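PDB 5WLH: LbaCas13a H328A (C2c2), which is a CRISPR-Cas13a enzyme that binds pre-crRNA and, guided by it, probably cleaves target RNA through HEPN nuclease sites. Local coordinates for residues 308-312 with 429-433; 676-682 with 846-851; 727-732 with 853-858. All coordinates share one frame; numbering follows the deposited sequence.

Followed from the N terminus, the chain first closes a loop at contact 1, where residues 308-312 at the end of helix 292-311 meet residues 429-433 at the start of helix 429-458; helices 357-388 and 398-417 lie in the intervening 116 residues. That loop is complete before contact 2 opens. Contacts 2 and 3 cross: segments 676-682 and 727-732 come in turn, and each waits for its partner on helix 843-861. Their centres are about 11 Å apart, and together they tie the short helix 678-681 and helix 709-732 to that long helix, while both first segments also meet the RNA. Contact 1 stands apart, its centre about 56 Å from that of contact 2, across the chain's centre.

Contact 1: residues 308-312 with 429-433; sequences LYFYG and TGYLS
Phe310 and Ser433 mark the closest backbone approach, their CA atoms 6.3 Å apart, where the last turn of helix 292-311 meets the first turn of helix 429-458. Phe310 turns one ring face to the second helix: Ser433 CA sits over it, 3.9 Å from the ring centroid in a CH-pi contact, while Leu432 CB reaches CE1 of the ring at 3.8 Å. The opposite face is taken by Tyr309 of its own helix, whose CD1 lies over the ring centre, leaving the phenyl group packed from both sides. This packing of one helix's C-terminal end on another's N-terminal turn belongs to an all-helical part of the protein, about 4 Å from the bound RNA at the nearest atoms. Helix 292-311 ends at Gly312, and the positive phi there suits glycine, because a side chain would press on the preceding carbonyl. Tyr311 supplies the polar part. Its hydroxyl donates to Ser433 OG over 2.9 Å, the acceptor lying at the ring edge near its plane, and also rests 3.2 Å from Gly430 CA, close against the backbone. With OG between the backbone N and the carbonyl carbon (chi1 65°), Ser433 holds its oxygen up to that phenol. Thr429 CG2 fills the corner between the aromatics, 3.6 Å from Tyr311 CE1. A phenylalanine at Tyr311 lacks the hydroxyl, and Ser433 OG would probably be left without this donor and the ring tip without its polar tie to the second helix. Arg334 adds a cation-pi contact to the Tyr311 ring, and Val412 of helix 398-417 packs on Phe310.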
loop_
_atom_site.group_PDB
_atom_site.type_symbol
_atom_site.label_atom_id
_atom_site.label_comp_id
_atom_site.label_asym_id
_atom_site.label_seq_id
_atom_site.Cartn_x
_atom_site.Cartn_y
_atom_site.Cartn_z
ATOM N N LEU A 308 27.328 24.729 -8.947
ATOM C CA LEU A 308 28.348 25.192 -8.009
ATOM C C LEU A 308 28.732 24.101 -7.021
ATOM O O LEU A 308 29.920 23.881 -6.746
ATOM C CB LEU A 308 27.855 26.424 -7.254
ATOM C CG LEU A 308 28.665 26.760 -6.005
ATOM C CD1 LEU A 308 30.046 27.279 -6.401
ATOM C CD2 LEU A 308 27.935 27.765 -5.112
ATOM N N TYR A 309 27.734 23.418 -6.464
ATOM C CA TYR A 309 27.999 22.448 -5.412
ATOM C C TYR A 309 28.919 21.341 -5.896
ATOM O O TYR A 309 29.874 20.961 -5.200
ATOM C CB TYR A 309 26.679 21.865 -4.909
ATOM C CG TYR A 309 26.788 21.104 -3.610
ATOM C CD1 TYR A 309 27.174 19.765 -3.590
ATOM C CD2 TYR A 309 26.488 21.719 -2.406
ATOM C CE1 TYR A 309 27.244 19.066 -2.397
ATOM C CE2 TYR A 309 26.568 21.030 -1.204
ATOM C CZ TYR A 309 26.961 19.709 -1.212
ATOM O OH TYR A 309 27.019 19.041 -0.018
ATOM N N PHE A 310 28.662 20.818 -7.087
ATOM C CA PHE A 310 29.359 19.634 -7.554
ATOM C C PHE A 310 30.530 19.941 -8.474
ATOM O O PHE A 310 31.417 19.094 -8.615
ATOM C CB PHE A 310 28.393 18.704 -8.296
ATOM C CG PHE A 310 27.406 18.047 -7.392
ATOM C CD1 PHE A 310 27.786 16.965 -6.606
ATOM C CD2 PHE A 310 26.109 18.531 -7.287
ATOM C CE1 PHE A 310 26.877 16.357 -5.742
ATOM C CE2 PHE A 310 25.202 17.928 -6.420
ATOM C CZ PHE A 310 25.589 16.833 -5.656
ATOM N N TYR A 311 30.546 21.103 -9.112
ATOM C CA TYR A 311 31.566 21.390 -10.111
ATOM C C TYR A 311 32.391 22.618 -9.781
ATOM O O TYR A 311 33.353 22.903 -10.499
ATOM C CB TYR A 311 30.934 21.533 -11.504
ATOM C CG TYR A 311 30.172 20.287 -11.891
ATOM C CD1 TYR A 311 30.827 19.181 -12.419
ATOM C CD2 TYR A 311 28.796 20.200 -11.681
ATOM C CE1 TYR A 311 30.117 18.016 -12.746
ATOM C CE2 TYR A 311 28.087 19.063 -12.014
ATOM C CZ TYR A 311 28.750 17.970 -12.537
ATOM O OH TYR A 311 28.022 16.843 -12.855
ATOM N N GLY A 312 32.070 23.325 -8.712
ATOM C CA GLY A 312 32.900 24.415 -8.255
ATOM C C GLY A 312 32.596 25.716 -8.974
ATOM O O GLY A 312 31.995 25.752 -10.047
ATOM N N THR A 429 30.247 12.071 -10.583
ATOM C CA THR A 429 29.747 13.371 -10.145
ATOM C C THR A 429 28.436 13.722 -10.835
ATOM O O THR A 429 27.519 14.270 -10.203
ATOM C CB THR A 429 30.798 14.448 -10.404
ATOM O OG1 THR A 429 31.991 14.095 -9.702
ATOM C CG2 THR A 429 30.311 15.797 -9.884
ATOM N N GLY A 430 28.327 13.410 -12.128
ATOM C CA GLY A 430 27.119 13.748 -12.871
ATOM C C GLY A 430 25.924 12.894 -12.499
ATOM O O GLY A 430 24.775 13.316 -12.673
ATOM N N TYR A 431 26.161 11.671 -12.022
ATOM C CA TYR A 431 25.060 10.917 -11.432
ATOM C C TYR A 431 24.501 11.665 -10.232
ATOM O O TYR A 431 23.283 11.817 -10.084
ATOM C CB TYR A 431 25.529 9.525 -11.008
ATOM C CG TYR A 431 24.515 8.809 -10.145
ATOM C CD1 TYR A 431 23.490 8.075 -10.717
ATOM C CD2 TYR A 431 24.578 8.882 -8.753
ATOM C CE1 TYR A 431 22.546 7.412 -9.924
ATOM C CE2 TYR A 431 23.645 8.237 -7.958
ATOM C CZ TYR A 431 22.640 7.503 -8.553
ATOM O OH TYR A 431 21.735 6.856 -7.759
ATOM N N LEU A 432 25.390 12.126 -9.353
ATOM C CA LEU A 432 24.967 12.789 -8.128
ATOM C C LEU A 432 24.340 14.146 -8.412
ATOM O O LEU A 432 23.318 14.503 -7.810
ATOM C CB LEU A 432 26.156 12.952 -7.194
ATOM C CG LEU A 432 26.755 11.624 -6.755
ATOM C CD1 LEU A 432 28.012 11.888 -5.979
ATOM C CD2 LEU A 432 25.746 10.844 -5.910
ATOM N N SER A 433 24.959 14.942 -9.286
ATOM C CA SER A 433 24.402 16.262 -9.539
ATOM C C SER A 433 22.988 16.151 -10.086
ATOM O O SER A 433 22.109 16.927 -9.698
ATOM C CB SER A 433 25.303 17.070 -10.486
ATOM O OG SER A 433 25.377 16.509 -11.770
#

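Contact 2: residues 676-682 with 846-851; sequences PSFNKVF and LLVNLR. With nucleotides of chain B.
Pro676 and Val681 grip the branched end of Leu847 between them: its CD2 lies 3.5 Å from Pro676 CB and 3.7 Å from Val681 CG2. The proline ring also crosses Leu850 at about a right angle, with CG 3.7 Å from Leu850 CD1. Farther along, Arg851 gives this apolar seam a polar end. Its NE donates to Val681 O at 2.9 Å, nearly in line with the carbonyl bond, and a weak second bond comes from NH2; the oxygen sits 24° out of the guanidinium plane. With CG anti to the backbone N (chi1 -174°), the arginine runs out past Phe682, laying CG over a face of that ring before the bend at chi3 brings the guanidinium back to the carbonyl. Helix 678-681 is a single short turn in a helical region that lies, in sequence, between the two RxxxxH motifs characteristic of HEPN nucleases, and Ser677 is its N-cap, OG accepting from Lys680 N. The side turned from helix 843-861 meets the pre-crRNA. Ser677 N donates almost straight (172°) to OP1 of G33 of chain B over 2.7 Å, Lys680 NZ bonds OP2 of the same phosphate, and the Asn679 amide lies against the adenine of A34 of chain B, with OD1 accepting from the O2' hydroxyl. One layer out, Tyr728 OH binds Pro676 O, Tyr721 OH binds Phe682 O, and Leu690 of helix 687-692 packs on both Phe682 and Arg851.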
loop_
_atom_site.group_PDB
_atom_site.type_symbol
_atom_site.label_atom_id
_atom_site.label_comp_id
_atom_site.label_asym_id
_atom_site.label_seq_id
_atom_site.Cartn_x
_atom_site.Cartn_y
_atom_site.Cartn_z
ATOM N N PRO A 676 -8.448 -11.903 13.412
ATOM C CA PRO A 676 -7.846 -12.991 12.634
ATOM C C PRO A 676 -8.886 -13.759 11.836
ATOM O O PRO A 676 -9.983 -14.050 12.326
ATOM C CB PRO A 676 -7.198 -13.874 13.708
ATOM C CG PRO A 676 -6.866 -12.948 14.790
ATOM C CD PRO A 676 -7.974 -11.900 14.807
ATOM N N SER A 677 -8.538 -14.086 10.594
ATOM C CA SER A 677 -9.470 -14.793 9.734
ATOM C C SER A 677 -9.721 -16.183 10.296
ATOM O O SER A 677 -8.877 -16.745 10.991
ATOM C CB SER A 677 -8.921 -14.920 8.319
ATOM O OG SER A 677 -7.868 -15.877 8.288
ATOM N N PHE A 678 -10.901 -16.729 9.991
ATOM C CA PHE A 678 -11.186 -18.104 10.392
ATOM C C PHE A 678 -10.076 -19.028 9.922
ATOM O O PHE A 678 -9.597 -19.878 10.682
ATOM C CB PHE A 678 -12.526 -18.571 9.822
ATOM C CG PHE A 678 -12.765 -20.052 10.001
ATOM C CD1 PHE A 678 -13.133 -20.554 11.239
ATOM C CD2 PHE A 678 -12.581 -20.928 8.949
ATOM C CE1 PHE A 678 -13.332 -21.918 11.414
ATOM C CE2 PHE A 678 -12.782 -22.278 9.112
ATOM C CZ PHE A 678 -13.150 -22.772 10.351
ATOM N N ASN A 679 -9.623 -18.833 8.679
ATOM C CA ASN A 679 -8.662 -19.731 8.051
ATOM C C ASN A 679 -7.284 -19.663 8.681
ATOM O O ASN A 679 -6.485 -20.583 8.465
ATOM C CB ASN A 679 -8.561 -19.418 6.559
ATOM C CG ASN A 679 -9.899 -19.444 5.887
ATOM O OD1 ASN A 679 -10.750 -18.602 6.165
ATOM N ND2 ASN A 679 -10.113 -20.428 5.019
ATOM N N LYS A 680 -6.969 -18.592 9.410
ATOM C CA LYS A 680 -5.723 -18.532 10.163
ATOM C C LYS A 680 -5.868 -19.121 11.557
ATOM O O LYS A 680 -4.915 -19.717 12.074
ATOM C CB LYS A 680 -5.225 -17.088 10.280
ATOM C CG LYS A 680 -4.844 -16.450 8.942
ATOM C CD LYS A 680 -3.454 -16.835 8.478
ATOM C CE LYS A 680 -2.958 -15.921 7.340
ATOM N NZ LYS A 680 -2.806 -14.451 7.685
ATOM N N VAL A 681 -7.044 -18.971 12.168
ATOM C CA VAL A 681 -7.291 -19.580 13.474
ATOM C C VAL A 681 -7.413 -21.092 13.339
ATOM O O VAL A 681 -6.878 -21.848 14.157
ATOM C CB VAL A 681 -8.550 -18.963 14.113
ATOM C CG1 VAL A 681 -8.874 -19.650 15.440
ATOM C CG2 VAL A 681 -8.346 -17.470 14.351
ATOM N N PHE A 682 -8.108 -21.551 12.303
ATOM C CA PHE A 682 -8.294 -22.971 12.006
ATOM C C PHE A 682 -7.642 -23.221 10.652
ATOM O O PHE A 682 -8.268 -23.069 9.599
ATOM C CB PHE A 682 -9.770 -23.346 12.019
ATOM C CG PHE A 682 -10.362 -23.326 13.384
ATOM C CD1 PHE A 682 -10.297 -24.449 14.200
ATOM C CD2 PHE A 682 -10.931 -22.173 13.884
ATOM C CE1 PHE A 682 -10.821 -24.422 15.480
ATOM C CE2 PHE A 682 -11.466 -22.142 15.161
ATOM C CZ PHE A 682 -11.404 -23.265 15.961
ATOM N N LEU A 846 -3.141 -14.615 20.240
ATOM C CA LEU A 846 -4.502 -14.275 19.852
ATOM C C LEU A 846 -5.167 -15.442 19.127
ATOM O O LEU A 846 -6.301 -15.814 19.448
ATOM C CB LEU A 846 -4.500 -13.015 18.990
ATOM C CG LEU A 846 -5.837 -12.314 18.791
ATOM C CD1 LEU A 846 -6.513 -12.032 20.124
ATOM C CD2 LEU A 846 -5.616 -11.022 18.003
ATOM N N LEU A 847 -4.473 -16.029 18.141
ATOM C CA LEU A 847 -5.018 -17.175 17.422
ATOM C C LEU A 847 -5.334 -18.323 18.377
ATOM O O LEU A 847 -6.369 -18.987 18.245
ATOM C CB LEU A 847 -4.039 -17.644 16.343
ATOM C CG LEU A 847 -3.641 -16.681 15.219
ATOM C CD1 LEU A 847 -2.516 -17.274 14.382
ATOM C CD2 LEU A 847 -4.822 -16.377 14.341
ATOM N N VAL A 848 -4.460 -18.565 19.354
ATOM C CA VAL A 848 -4.691 -19.665 20.287
ATOM C C VAL A 848 -5.934 -19.395 21.126
ATOM O O VAL A 848 -6.810 -20.258 21.267
ATOM C CB VAL A 848 -3.451 -19.898 21.168
ATOM C CG1 VAL A 848 -3.801 -20.805 22.336
ATOM C CG2 VAL A 848 -2.331 -20.505 20.348
ATOM N N ASN A 849 -6.043 -18.187 21.679
ATOM C CA ASN A 849 -7.171 -17.895 22.550
ATOM C C ASN A 849 -8.483 -17.893 21.779
ATOM O O ASN A 849 -9.513 -18.331 22.302
ATOM C CB ASN A 849 -6.965 -16.565 23.257
ATOM C CG ASN A 849 -6.053 -16.689 24.464
ATOM O OD1 ASN A 849 -6.511 -16.969 25.567
ATOM N ND2 ASN A 849 -4.762 -16.466 24.261
ATOM N N LEU A 850 -8.463 -17.405 20.531
ATOM C CA LEU A 850 -9.654 -17.484 19.691
ATOM C C LEU A 850 -10.016 -18.931 19.377
ATOM O O LEU A 850 -11.193 -19.304 19.415
ATOM C CB LEU A 850 -9.440 -16.695 18.395
ATOM C CG LEU A 850 -9.600 -15.172 18.475
ATOM C CD1 LEU A 850 -9.185 -14.519 17.156
ATOM C CD2 LEU A 850 -11.016 -14.775 18.828
ATOM N N ARG A 851 -9.014 -19.756 19.053
ATOM C CA ARG A 851 -9.266 -21.140 18.668
ATOM C C ARG A 851 -9.903 -21.914 19.809
ATOM O O ARG A 851 -10.868 -22.662 19.603
ATOM C CB ARG A 851 -7.951 -21.787 18.235
ATOM C CG ARG A 851 -8.054 -23.182 17.665
ATOM C CD ARG A 851 -6.653 -23.784 17.531
ATOM N NE ARG A 851 -5.854 -23.074 16.532
ATOM C CZ ARG A 851 -4.741 -22.394 16.794
ATOM N NH1 ARG A 851 -4.270 -22.337 18.030
ATOM N NH2 ARG A 851 -4.097 -21.773 15.813
ATOM P P A B 34 -12.124 -12.001 6.993
ATOM O OP1 A B 34 -13.425 -11.274 6.980
ATOM O OP2 A B 34 -11.639 -12.687 8.246
ATOM O "O5'" A B 34 -11.976 -13.056 5.822
ATOM C "C5'" A B 34 -12.531 -12.813 4.537
ATOM C "C4'" A B 34 -12.806 -14.098 3.792
ATOM O "O4'" A B 34 -11.560 -14.666 3.291
ATOM C "C3'" A B 34 -13.488 -15.200 4.622
ATOM O "O3'" A B 34 -14.479 -15.846 3.834
ATOM C "C2'" A B 34 -12.349 -16.189 4.881
ATOM O "O2'" A B 34 -12.760 -17.526 5.075
ATOM C "C1'" A B 34 -11.518 -16.040 3.609
ATOM N N9 A B 34 -10.133 -16.503 3.757
ATOM C C8 A B 34 -9.108 -16.059 4.550
ATOM N N7 A B 34 -8.011 -16.776 4.436
ATOM C C5 A B 34 -8.339 -17.767 3.525
ATOM C C6 A B 34 -7.626 -18.847 2.973
ATOM N N6 A B 34 -6.357 -19.148 3.269
ATOM N N1 A B 34 -8.268 -19.641 2.086
ATOM C C2 A B 34 -9.543 -19.363 1.779
ATOM N N3 A B 34 -10.315 -18.377 2.233
ATOM C C4 A B 34 -9.644 -17.607 3.104
ATOM P P G B 33 -5.759 -12.171 8.627
ATOM O OP1 G B 33 -6.150 -13.191 9.641
ATOM O OP2 G B 33 -4.869 -12.565 7.491
ATOM O "O5'" G B 33 -7.072 -11.567 7.984
ATOM C "C5'" G B 33 -8.104 -11.033 8.798
ATOM C "C4'" G B 33 -9.118 -10.322 7.946
ATOM O "O4'" G B 33 -8.494 -9.154 7.320
ATOM C "C3'" G B 33 -9.679 -11.163 6.796
ATOM O "O3'" G B 33 -11.055 -10.875 6.628
ATOM C "C2'" G B 33 -8.926 -10.621 5.589
ATOM O "O2'" G B 33 -9.547 -10.820 4.340
ATOM C "C1'" G B 33 -8.829 -9.153 5.955
ATOM N N9 G B 33 -7.860 -8.444 5.110
ATOM C C8 G B 33 -8.142 -7.344 4.327
ATOM N N7 G B 33 -7.130 -6.983 3.578
ATOM C C5 G B 33 -6.153 -7.924 3.848
ATOM C C6 G B 33 -4.847 -8.041 3.326
ATOM O O6 G B 33 -4.275 -7.314 2.502
ATOM N N1 G B 33 -4.180 -9.121 3.869
ATOM C C2 G B 33 -4.691 -9.987 4.805
ATOM N N2 G B 33 -3.877 -10.968 5.208
ATOM N N3 G B 33 -5.906 -9.893 5.302
ATOM C C4 G B 33 -6.587 -8.844 4.785
#

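Contact 3: residues 727-732 with 853-858; sequences IYYNAF and AFLEFI. With nucleotides of chain B.
Phe732 packs against Phe854 and Phe857 where helix 727-732 crosses helix 853-858 at 67°, the short axes passing 11.6 Å apart. Aromatic contacts dominate. Phe854 directs its edge at the face of Phe732 in a T-shaped pair, planes at 77°, and its CD1 comes within 3.5 Å of Phe732 CG. Phe732 in turn offers its edge, offset, to the face of Phe857, with centroids 5.7 Å apart. Having CG anti to the backbone N (chi1 164°) carries the Phe732 ring across to the other helix, where CE1 lies 3.3 Å from Phe854 CA. Within the first helix, Tyr728 CD2 lies over the centre of the Tyr729 ring. Apolar contacts of Ile727 fill the flank: its CG2 touches Phe857 CE2 at 3.6 Å and also meets Phe854, while its CD1 reaches Ile858 CD1. In the backbone, a pi-type turn lets Ile727 O accept from both Ala731 N and Phe732 N. One polar contact reaches the RNA: Tyr729 OH donates to OP2 of A34 of chain B at 2.6 Å and also bonds Phe678 N. What results is an aromatic cluster at a helix-helix crossing, packed behind a tyrosine that binds the guide's phosphate.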
loop_
_atom_site.group_PDB
_atom_site.type_symbol
_atom_site.label_atom_id
_atom_site.label_comp_id
_atom_site.label_asym_id
_atom_site.label_seq_id
_atom_site.Cartn_x
_atom_site.Cartn_y
_atom_site.Cartn_z
ATOM N N ILE A 727 -20.040 -20.154 11.278
ATOM C CA ILE A 727 -20.309 -19.914 12.696
ATOM C C ILE A 727 -19.349 -18.882 13.258
ATOM O O ILE A 727 -19.742 -18.004 14.040
ATOM C CB ILE A 727 -20.217 -21.225 13.489
ATOM C CG1 ILE A 727 -21.320 -22.186 13.034
ATOM C CG2 ILE A 727 -20.259 -20.918 14.982
ATOM C CD1 ILE A 727 -21.215 -23.555 13.684
ATOM N N TYR A 728 -18.075 -18.981 12.878
ATOM C CA TYR A 728 -17.056 -18.071 13.380
ATOM C C TYR A 728 -17.477 -16.632 13.145
ATOM O O TYR A 728 -17.512 -15.816 14.071
ATOM C CB TYR A 728 -15.725 -18.377 12.681
ATOM C CG TYR A 728 -14.544 -17.555 13.140
ATOM C CD1 TYR A 728 -13.860 -17.878 14.295
ATOM C CD2 TYR A 728 -14.107 -16.457 12.403
ATOM C CE1 TYR A 728 -12.780 -17.140 14.716
ATOM C CE2 TYR A 728 -13.021 -15.715 12.818
ATOM C CZ TYR A 728 -12.362 -16.054 13.959
ATOM O OH TYR A 728 -11.290 -15.317 14.363
ATOM N N TYR A 729 -17.872 -16.323 11.919
ATOM C CA TYR A 729 -18.141 -14.929 11.598
ATOM C C TYR A 729 -19.525 -14.493 12.064
ATOM O O TYR A 729 -19.684 -13.371 12.557
ATOM C CB TYR A 729 -17.984 -14.695 10.094
ATOM C CG TYR A 729 -16.544 -14.815 9.643
ATOM C CD1 TYR A 729 -15.583 -13.907 10.088
ATOM C CD2 TYR A 729 -16.153 -15.825 8.779
ATOM C CE1 TYR A 729 -14.257 -14.012 9.688
ATOM C CE2 TYR A 729 -14.846 -15.934 8.369
ATOM C CZ TYR A 729 -13.905 -15.019 8.827
ATOM O OH TYR A 729 -12.598 -15.140 8.425
ATOM N N ASN A 730 -20.526 -15.367 11.948
ATOM C CA ASN A 730 -21.910 -14.936 12.078
ATOM C C ASN A 730 -22.524 -15.192 13.452
ATOM O O ASN A 730 -23.633 -14.702 13.719
ATOM C CB ASN A 730 -22.750 -15.610 10.994
ATOM C CG ASN A 730 -22.344 -15.167 9.600
ATOM O OD1 ASN A 730 -22.690 -14.078 9.173
ATOM N ND2 ASN A 730 -21.604 -16.013 8.890
ATOM N N ALA A 731 -21.836 -15.908 14.333
ATOM C CA ALA A 731 -22.353 -16.163 15.669
ATOM C C ALA A 731 -21.275 -15.997 16.731
ATOM O O ALA A 731 -21.505 -15.379 17.775
ATOM C CB ALA A 731 -22.938 -17.581 15.738
ATOM N N PHE A 732 -20.089 -16.545 16.465
ATOM C CA PHE A 732 -19.062 -16.652 17.493
ATOM C C PHE A 732 -18.501 -15.290 17.878
ATOM O O PHE A 732 -18.435 -14.947 19.062
ATOM C CB PHE A 732 -17.958 -17.588 16.993
ATOM C CG PHE A 732 -16.673 -17.507 17.763
ATOM C CD1 PHE A 732 -16.566 -18.042 19.041
ATOM C CD2 PHE A 732 -15.551 -16.926 17.190
ATOM C CE1 PHE A 732 -15.374 -17.982 19.733
ATOM C CE2 PHE A 732 -14.357 -16.869 17.882
ATOM C CZ PHE A 732 -14.267 -17.397 19.153
ATOM N N ALA A 853 -11.516 -20.508 22.494
ATOM C CA ALA A 853 -12.835 -19.939 22.738
ATOM C C ALA A 853 -13.861 -20.473 21.745
ATOM O O ALA A 853 -15.022 -20.710 22.110
ATOM C CB ALA A 853 -12.772 -18.407 22.678
ATOM N N PHE A 854 -13.459 -20.660 20.482
ATOM C CA PHE A 854 -14.396 -21.156 19.475
ATOM C C PHE A 854 -14.796 -22.597 19.764
ATOM O O PHE A 854 -15.974 -22.957 19.672
ATOM C CB PHE A 854 -13.791 -21.049 18.075
ATOM C CG PHE A 854 -14.722 -21.476 16.977
ATOM C CD1 PHE A 854 -15.604 -20.568 16.403
ATOM C CD2 PHE A 854 -14.726 -22.792 16.519
ATOM C CE1 PHE A 854 -16.462 -20.960 15.393
ATOM C CE2 PHE A 854 -15.574 -23.200 15.498
ATOM C CZ PHE A 854 -16.451 -22.268 14.925
ATOM N N LEU A 855 -13.822 -23.441 20.087
ATOM C CA LEU A 855 -14.146 -24.831 20.386
ATOM C C LEU A 855 -15.119 -24.921 21.550
ATOM O O LEU A 855 -16.073 -25.707 21.507
ATOM C CB LEU A 855 -12.868 -25.621 20.672
ATOM C CG LEU A 855 -11.910 -25.717 19.478
ATOM C CD1 LEU A 855 -10.538 -26.227 19.895
ATOM C CD2 LEU A 855 -12.486 -26.570 18.358
ATOM N N GLU A 856 -14.914 -24.102 22.584
ATOM C CA GLU A 856 -15.831 -24.111 23.721
ATOM C C GLU A 856 -17.207 -23.587 23.323
ATOM O O GLU A 856 -18.234 -24.106 23.785
ATOM C CB GLU A 856 -15.242 -23.299 24.878
ATOM C CG GLU A 856 -16.199 -23.073 26.035
ATOM C CD GLU A 856 -15.531 -22.430 27.237
ATOM O OE1 GLU A 856 -15.313 -23.143 28.242
ATOM O OE2 GLU A 856 -15.226 -21.218 27.180
ATOM N N PHE A 857 -17.246 -22.559 22.463
ATOM C CA PHE A 857 -18.508 -22.040 21.944
ATOM C C PHE A 857 -19.299 -23.123 21.220
ATOM O O PHE A 857 -20.527 -23.216 21.365
ATOM C CB PHE A 857 -18.216 -20.866 20.996
ATOM C CG PHE A 857 -19.436 -20.272 20.347
ATOM C CD1 PHE A 857 -20.304 -19.469 21.073
ATOM C CD2 PHE A 857 -19.695 -20.483 19.003
ATOM C CE1 PHE A 857 -21.404 -18.903 20.479
ATOM C CE2 PHE A 857 -20.806 -19.916 18.400
ATOM C CZ PHE A 857 -21.665 -19.126 19.148
ATOM N N ILE A 858 -18.613 -23.921 20.403
ATOM C CA ILE A 858 -19.264 -25.017 19.688
ATOM C C ILE A 858 -19.844 -26.021 20.682
ATOM O O ILE A 858 -21.017 -26.408 20.596
ATOM C CB ILE A 858 -18.263 -25.684 18.725
ATOM C CG1 ILE A 858 -17.865 -24.708 17.612
ATOM C CG2 ILE A 858 -18.841 -26.957 18.135
ATOM C CD1 ILE A 858 -18.977 -24.405 16.644
ATOM P P A B 34 -12.124 -12.001 6.993
ATOM O OP1 A B 34 -13.425 -11.274 6.980
ATOM O OP2 A B 34 -11.639 -12.687 8.246
ATOM O "O5'" A B 34 -11.976 -13.056 5.822
ATOM C "C5'" A B 34 -12.531 -12.813 4.537
ATOM C "C4'" A B 34 -12.806 -14.098 3.792
ATOM O "O4'" A B 34 -11.560 -14.666 3.291
ATOM C "C3'" A B 34 -13.488 -15.200 4.622
ATOM O "O3'" A B 34 -14.479 -15.846 3.834
ATOM C "C2'" A B 34 -12.349 -16.189 4.881
ATOM O "O2'" A B 34 -12.760 -17.526 5.075
ATOM C "C1'" A B 34 -11.518 -16.040 3.609
ATOM N N9 A B 34 -10.133 -16.503 3.757
ATOM C C8 A B 34 -9.108 -16.059 4.550
ATOM N N7 A B 34 -8.011 -16.776 4.436
ATOM C C5 A B 34 -8.339 -17.767 3.525
ATOM C C6 A B 34 -7.626 -18.847 2.973
ATOM N N6 A B 34 -6.357 -19.148 3.269
ATOM N N1 A B 34 -8.268 -19.641 2.086
ATOM C C2 A B 34 -9.543 -19.363 1.779
ATOM N N3 A B 34 -10.315 -18.377 2.233
ATOM C C4 A B 34 -9.644 -17.607 3.104
#